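Uncharacterized protein (Neisseria gonorrhoeae, PDB 5V77) is of unknown function but belongs to the NGO_1070-like family and forms an all-beta chain that pairs with a second copy through a shared antiparallel sheet. Local coordinates at residues 49-55 with 100-106. Numbering follows the deposited sequence.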
loop_
_atom_site.group_PDB
_atom_site.type_symbol
_atom_site.label_atom_id
_atom_site.label_comp_id
_atom_site.label_asym_id
_atom_site.label_seq_id
_atom_site.Cartn_x
_atom_site.Cartn_y
_atom_site.Cartn_z
ATOM N N CYS A 49 3.940 -11.177 0.113
ATOM C CA CYS A 49 5.112 -10.510 0.682
ATOM C C CYS A 49 4.935 -10.546 2.195
ATOM O O CYS A 49 4.110 -9.810 2.734
ATOM C CB CYS A 49 5.216 -9.085 0.156
ATOM S SG CYS A 49 5.288 -9.017 -1.691
ATOM N N SER A 50 5.677 -11.415 2.884
ATOM C CA SER A 50 5.475 -11.625 4.318
ATOM C C SER A 50 6.509 -10.868 5.147
ATOM O O SER A 50 7.715 -10.952 4.875
ATOM C CB SER A 50 5.539 -13.114 4.677
ATOM O OG SER A 50 4.542 -13.821 3.965
ATOM N N ASN A 51 6.026 -10.176 6.189
ATOM C CA ASN A 51 6.837 -9.341 7.072
ATOM C C ASN A 51 7.388 -8.171 6.275
ATOM O O ASN A 51 8.567 -8.127 5.904
ATOM C CB ASN A 51 7.936 -10.169 7.765
ATOM C CG ASN A 51 7.352 -11.168 8.725
ATOM O OD1 ASN A 51 6.163 -11.085 9.055
ATOM N ND2 ASN A 51 8.156 -12.130 9.166
ATOM N N ILE A 52 6.508 -7.207 6.015
ATOM C CA ILE A 52 6.819 -6.091 5.137
ATOM C C ILE A 52 7.899 -5.216 5.740
ATOM O O ILE A 52 7.854 -4.859 6.927
ATOM C CB ILE A 52 5.549 -5.269 4.883
ATOM C CG1 ILE A 52 4.532 -6.139 4.158
ATOM C CG2 ILE A 52 5.875 -3.998 4.082
ATOM C CD1 ILE A 52 4.945 -6.530 2.799
ATOM N N LEU A 53 8.868 -4.844 4.910
ATOM C CA LEU A 53 9.863 -3.849 5.266
ATOM C C LEU A 53 9.483 -2.492 4.707
ATOM O O LEU A 53 9.358 -1.533 5.466
ATOM C CB LEU A 53 11.255 -4.271 4.771
ATOM C CG LEU A 53 11.637 -5.651 5.312
ATOM C CD1 LEU A 53 12.926 -6.133 4.691
ATOM C CD2 LEU A 53 11.744 -5.613 6.821
ATOM N N ASN A 54 9.259 -2.394 3.398
ATOM C CA ASN A 54 8.651 -1.171 2.902
ATOM C C ASN A 54 7.789 -1.466 1.683
ATOM O O ASN A 54 7.932 -2.497 1.016
ATOM C CB ASN A 54 9.699 -0.106 2.585
ATOM C CG ASN A 54 10.808 -0.637 1.733
ATOM O OD1 ASN A 54 10.625 -0.871 0.542
ATOM N ND2 ASN A 54 11.970 -0.852 2.341
ATOM N N PHE A 55 6.869 -0.538 1.424
ATOM C CA PHE A 55 5.960 -0.606 0.288
ATOM C C PHE A 55 5.894 0.790 -0.317
ATOM O O PHE A 55 5.598 1.750 0.393
ATOM C CB PHE A 55 4.579 -1.103 0.756
ATOM C CG PHE A 55 3.480 -1.010 -0.274
ATOM C CD1 PHE A 55 3.744 -1.032 -1.633
ATOM C CD2 PHE A 55 2.165 -0.902 0.138
ATOM C CE1 PHE A 55 2.719 -0.933 -2.552
ATOM C CE2 PHE A 55 1.137 -0.815 -0.778
ATOM C CZ PHE A 55 1.417 -0.830 -2.124
ATOM N N LYS A 100 7.163 -0.888 -5.497
ATOM C CA LYS A 100 8.304 -1.600 -4.928
ATOM C C LYS A 100 7.883 -2.137 -3.574
ATOM O O LYS A 100 7.311 -1.398 -2.768
ATOM C CB LYS A 100 9.529 -0.693 -4.746
ATOM C CG LYS A 100 10.155 -0.149 -6.023
ATOM C CD LYS A 100 11.479 0.547 -5.694
ATOM C CE LYS A 100 12.131 1.155 -6.925
ATOM N NZ LYS A 100 13.405 1.858 -6.590
ATOM N N ILE A 101 8.144 -3.415 -3.321
ATOM C CA ILE A 101 7.840 -4.006 -2.020
ATOM C C ILE A 101 9.039 -4.813 -1.576
ATOM O O ILE A 101 9.509 -5.676 -2.324
ATOM C CB ILE A 101 6.601 -4.922 -2.056
ATOM C CG1 ILE A 101 5.391 -4.152 -2.579
ATOM C CG2 ILE A 101 6.321 -5.437 -0.625
ATOM C CD1 ILE A 101 4.149 -5.004 -2.810
ATOM N N SER A 102 9.507 -4.557 -0.359
ATOM C CA SER A 102 10.546 -5.350 0.286
ATOM C C SER A 102 9.932 -6.056 1.488
ATOM O O SER A 102 9.151 -5.459 2.232
ATOM C CB SER A 102 11.718 -4.476 0.743
ATOM O OG SER A 102 12.452 -3.983 -0.371
ATOM N N ALA A 103 10.263 -7.332 1.663
ATOM C CA ALA A 103 9.646 -8.144 2.710
ATOM C C ALA A 103 10.601 -9.279 3.053
ATOM O O ALA A 103 11.424 -9.680 2.224
ATOM C CB ALA A 103 8.288 -8.699 2.257
ATOM N N GLU A 104 10.486 -9.793 4.284
ATOM C CA GLU A 104 11.415 -10.837 4.711
ATOM C C GLU A 104 11.338 -12.055 3.796
ATOM O O GLU A 104 12.374 -12.645 3.462
ATOM C CB GLU A 104 11.151 -11.235 6.161
ATOM C CG GLU A 104 12.115 -12.270 6.730
ATOM C CD GLU A 104 12.041 -12.331 8.243
ATOM O OE1 GLU A 104 12.951 -12.918 8.884
ATOM O OE2 GLU A 104 11.064 -11.765 8.788
ATOM N N THR A 105 10.134 -12.450 3.379
ATOM C CA THR A 105 9.977 -13.546 2.434
ATOM C C THR A 105 8.985 -13.132 1.369
ATOM O O THR A 105 8.025 -12.410 1.648
ATOM C CB THR A 105 9.507 -14.850 3.111
ATOM O OG1 THR A 105 8.170 -14.690 3.571
ATOM C CG2 THR A 105 10.370 -15.183 4.302
ATOM N N ILE A 106 9.240 -13.554 0.140
ATOM C CA ILE A 106 8.301 -13.325 -0.955
ATOM C C ILE A 106 8.107 -14.664 -1.636
ATOM O O ILE A 106 9.089 -15.310 -2.024
ATOM C CB ILE A 106 8.793 -12.257 -1.948
ATOM C CG1 ILE A 106 8.902 -10.900 -1.238
ATOM C CG2 ILE A 106 7.820 -12.161 -3.141
ATOM C CD1 ILE A 106 9.312 -9.726 -2.134
HETATM O O HOH W 1 5.666 -14.846 1.712
HETATM O O HOH W 2 11.051 -1.944 -1.687
HETATM O O HOH W 3 9.311 0.267 -1.178
#
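Ser50 and Thr105 form a hydrogen-bonded antiparallel pair: Ser50 N donates to Thr105 O at 2.8 Å, and Thr105 N returns a bond to Ser50 O. Two classic beta bulges interrupt the pairing. At one, Leu53 and Asn54 together oppose the single residue Ser102, whose O accepts Leu53 N at 2.8 Å and Asn54 N at 3.3 Å from the same face of its carbonyl plane; at the other, Glu104 and Thr105 oppose Ser50, with Glu104 N bonding to Asn51 O.

Among polar side chains, in one of two Glu104 conformers, Asn51 ND2 donates to Glu104 OE2 at 3.0 Å, a grip less certain than the backbone bonds. The acceptor lies near the amide plane, whereas the donor arrives 38° above the carboxylate plane. In this conformer Glu104 reaches alongside Asn51 because CG is anti to its backbone N (chi1 -177°) and the chain beyond stays extended. One water joins Ser50 OG to Thr105 OG1.

Apolar contacts gather on the face bearing Cys49, Ile52, Phe55, Ile101 and Ala103. Ile101 CG2 meets Cys49 SG at 3.9 Å and Ile52 CD1 at 3.8 Å, while Ile101 CG1 lies 3.7 Å from Phe55 CD1 in one of two Phe55 conformers. Cys49 CB packs on Ala103 CB at 3.7 Å.

The contact joins the bent strand 43-58 to strands 98-103 and 105-109, between strands 30-37 and 89-94; Asn54 and Phe55 extend the sheet into the second subunit, where Phe55 meets Phe55 of that chain.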